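Erythrocyte membrane protein 1 (Plasmodium falciparum, PDB 6S8T) binds the host receptor ICAM-1 through this DBLbeta domain, one piece of a much longer adhesion protein of malaria-infected red cells. Local coordinates at residues Asp84-Phe90 with Pro113-Cys119. Residues are numbered along the deposited sequence; the frame is centred on the assembly and turned at random.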
loop_
_atom_site.group_PDB
_atom_site.type_symbol
_atom_site.label_atom_id
_atom_site.label_comp_id
_atom_site.label_asym_id
_atom_site.label_seq_id
_atom_site.Cartn_x
_atom_site.Cartn_y
_atom_site.Cartn_z
ATOM N N ASP A 84 -15.463 -6.536 0.713
ATOM C CA ASP A 84 -15.066 -7.432 1.803
ATOM C C ASP A 84 -16.272 -8.210 2.342
ATOM O O ASP A 84 -16.680 -8.075 3.497
ATOM C CB ASP A 84 -14.363 -6.656 2.925
ATOM C CG ASP A 84 -13.664 -7.574 3.914
ATOM O OD1 ASP A 84 -13.343 -8.722 3.540
ATOM O OD2 ASP A 84 -13.442 -7.148 5.067
ATOM N N GLY A 85 -16.825 -9.050 1.461
ATOM C CA GLY A 85 -17.992 -9.840 1.814
ATOM C C GLY A 85 -17.717 -10.968 2.786
ATOM O O GLY A 85 -18.653 -11.465 3.421
ATOM N N ASN A 86 -16.459 -11.386 2.917
ATOM C CA ASN A 86 -16.090 -12.467 3.819
ATOM C C ASN A 86 -15.384 -11.980 5.074
ATOM O O ASN A 86 -14.970 -12.807 5.894
ATOM C CB ASN A 86 -15.205 -13.483 3.090
ATOM C CG ASN A 86 -15.922 -14.157 1.941
ATOM O OD1 ASN A 86 -17.106 -14.485 2.037
ATOM N ND2 ASN A 86 -15.210 -14.361 0.837
ATOM N N ASN A 87 -15.236 -10.665 5.245
ATOM C CA ASN A 87 -14.556 -10.077 6.397
ATOM C C ASN A 87 -13.134 -10.626 6.536
ATOM O O ASN A 87 -12.761 -11.230 7.543
ATOM C CB ASN A 87 -15.363 -10.293 7.681
ATOM C CG ASN A 87 -16.677 -9.544 7.669
ATOM O OD1 ASN A 87 -16.733 -8.365 8.018
ATOM N ND2 ASN A 87 -17.747 -10.222 7.261
ATOM N N GLU A 88 -12.341 -10.401 5.491
ATOM C CA GLU A 88 -10.948 -10.821 5.469
ATOM C C GLU A 88 -9.970 -9.659 5.444
ATOM O O GLU A 88 -8.759 -9.897 5.518
ATOM C CB GLU A 88 -10.677 -11.718 4.254
ATOM C CG GLU A 88 -11.432 -13.025 4.261
ATOM C CD GLU A 88 -11.181 -13.837 3.011
ATOM O OE1 GLU A 88 -10.713 -13.253 2.010
ATOM O OE2 GLU A 88 -11.442 -15.059 3.030
ATOM N N ARG A 89 -10.456 -8.415 5.376
ATOM C CA ARG A 89 -9.596 -7.291 5.007
ATOM C C ARG A 89 -8.461 -7.084 6.003
ATOM O O ARG A 89 -7.322 -6.813 5.606
ATOM C CB ARG A 89 -10.423 -6.012 4.873
ATOM C CG ARG A 89 -9.630 -4.836 4.317
ATOM C CD ARG A 89 -10.497 -3.605 4.090
ATOM N NE ARG A 89 -9.754 -2.557 3.397
ATOM C CZ ARG A 89 -10.216 -1.334 3.147
ATOM N NH1 ARG A 89 -9.450 -0.456 2.511
ATOM N NH2 ARG A 89 -11.435 -0.984 3.535
ATOM N N PHE A 90 -8.744 -7.199 7.299
ATOM C CA PHE A 90 -7.716 -6.981 8.309
ATOM C C PHE A 90 -7.632 -8.156 9.274
ATOM O O PHE A 90 -7.293 -7.983 10.448
ATOM C CB PHE A 90 -7.956 -5.671 9.061
ATOM C CG PHE A 90 -7.774 -4.442 8.208
ATOM C CD1 PHE A 90 -6.505 -4.036 7.818
ATOM C CD2 PHE A 90 -8.868 -3.694 7.799
ATOM C CE1 PHE A 90 -6.330 -2.909 7.032
ATOM C CE2 PHE A 90 -8.701 -2.566 7.017
ATOM C CZ PHE A 90 -7.430 -2.174 6.632
ATOM N N PRO A 113 -4.536 -7.349 1.159
ATOM C CA PRO A 113 -5.985 -7.437 1.421
ATOM C C PRO A 113 -6.641 -6.088 1.651
ATOM O O PRO A 113 -7.800 -5.900 1.258
ATOM C CB PRO A 113 -6.062 -8.322 2.672
ATOM C CG PRO A 113 -4.834 -9.164 2.609
ATOM C CD PRO A 113 -3.766 -8.286 1.994
ATOM N N ARG A 114 -5.937 -5.142 2.280
ATOM C CA ARG A 114 -6.479 -3.795 2.429
ATOM C C ARG A 114 -6.770 -3.170 1.070
ATOM O O ARG A 114 -7.824 -2.554 0.873
ATOM C CB ARG A 114 -5.505 -2.923 3.222
ATOM C CG ARG A 114 -5.878 -1.450 3.262
ATOM C CD ARG A 114 -4.679 -0.594 3.629
ATOM N NE ARG A 114 -3.539 -0.890 2.766
ATOM C CZ ARG A 114 -3.381 -0.397 1.542
ATOM N NH1 ARG A 114 -2.315 -0.728 0.823
ATOM N NH2 ARG A 114 -4.291 0.426 1.036
ATOM N N ARG A 115 -5.847 -3.333 0.115
ATOM C CA ARG A 115 -6.027 -2.765 -1.220
ATOM C C ARG A 115 -7.141 -3.469 -1.981
ATOM O O ARG A 115 -7.952 -2.816 -2.650
ATOM C CB ARG A 115 -4.713 -2.849 -2.001
ATOM C CG ARG A 115 -4.839 -2.574 -3.501
ATOM C CD ARG A 115 -5.108 -1.102 -3.782
ATOM N NE ARG A 115 -5.330 -0.833 -5.205
ATOM C CZ ARG A 115 -6.527 -0.836 -5.787
ATOM N NH1 ARG A 115 -7.612 -1.102 -5.072
ATOM N NH2 ARG A 115 -6.640 -0.578 -7.083
ATOM N N GLN A 116 -7.196 -4.800 -1.897
ATOM C CA GLN A 116 -8.182 -5.556 -2.663
ATOM C C GLN A 116 -9.608 -5.163 -2.291
ATOM O O GLN A 116 -10.489 -5.113 -3.157
ATOM C CB GLN A 116 -7.968 -7.054 -2.454
ATOM C CG GLN A 116 -9.000 -7.927 -3.140
ATOM C CD GLN A 116 -8.663 -9.396 -3.046
ATOM O OE1 GLN A 116 -7.493 -9.777 -3.078
ATOM N NE2 GLN A 116 -9.686 -10.234 -2.919
ATOM N N HIS A 117 -9.860 -4.879 -1.014
ATOM C CA HIS A 117 -11.195 -4.525 -0.543
ATOM C C HIS A 117 -11.342 -3.029 -0.284
ATOM O O HIS A 117 -12.122 -2.617 0.581
ATOM C CB HIS A 117 -11.542 -5.328 0.711
ATOM C CG HIS A 117 -11.382 -6.806 0.537
ATOM N ND1 HIS A 117 -12.140 -7.537 -0.352
ATOM C CD2 HIS A 117 -10.543 -7.687 1.129
ATOM C CE1 HIS A 117 -11.781 -8.807 -0.294
ATOM N NE2 HIS A 117 -10.816 -8.925 0.600
ATOM N N MET A 118 -10.610 -2.210 -1.032
ATOM C CA MET A 118 -10.683 -0.763 -0.896
ATOM C C MET A 118 -12.045 -0.246 -1.359
ATOM O O MET A 118 -12.651 -0.779 -2.291
ATOM C CB MET A 118 -9.554 -0.121 -1.706
ATOM C CG MET A 118 -9.193 1.299 -1.329
ATOM S SD MET A 118 -7.603 1.769 -2.048
ATOM C CE MET A 118 -7.669 3.548 -1.861
ATOM N N CYS A 119 -12.527 0.811 -0.694
ATOM C CA CYS A 119 -13.867 1.353 -0.953
ATOM C C CYS A 119 -13.810 2.372 -2.091
ATOM O O CYS A 119 -13.796 3.587 -1.885
ATOM C CB CYS A 119 -14.451 1.980 0.309
ATOM S SG CYS A 119 -14.774 0.851 1.688
HETATM O O HOH W 1 -8.940 -11.026 1.152
HETATM O O HOH W 2 -13.597 -2.825 3.089
#
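R89 lies fully extended, all chi angles near 180°, across the C-terminal end of the short helix 113-116, with H117 O and M118 CA over one face of its guanidinium. Two weak hydrogen bonds, from NE (3.2 Å) and NH1 (3.1 Å) of R89, converge on R114 O, a carbonyl that gets no i+4 amide because M118 N turns to R115 O (3.2 Å); H117, which still gives its N to P113 O (3.2 Å), is first to leave helical geometry. H117 O is too poorly angled to accept directly from NH2 of R89; a water bridges instead, donating to H117 O (2.9 Å) and weakly accepting from R89 NH2 (2.9 Å). The cation's stronger partner is D152, in a salt bridge; D152 also accepts from C119 N. The H117 ring packs against D84, whose CA makes an off-centre CH-pi contact 4.0 Å from the ring centroid, and a second water joins H117 NE2 (2.9 Å) to E88 OE1 (3.0 Å). D84 opens a type I turn to N87, and its carboxylate accepts from the two amides that follow the turn, E88 N to OD1 (2.8 Å) and R89 N to OD2 (3.3 Å). F90 CZ touches the aliphatic part of R114 at CG (3.8 Å); the guanidinium of R114 goes on to E300. C119 is disulfide-bonded to C80, just ahead of 84-90, so a covalent link lies beside the contact. This buried contact packs a long loop of the Duffy-binding-like fold onto the helix following strand 110-111, among helices 137-163, 172-194 and 293-319.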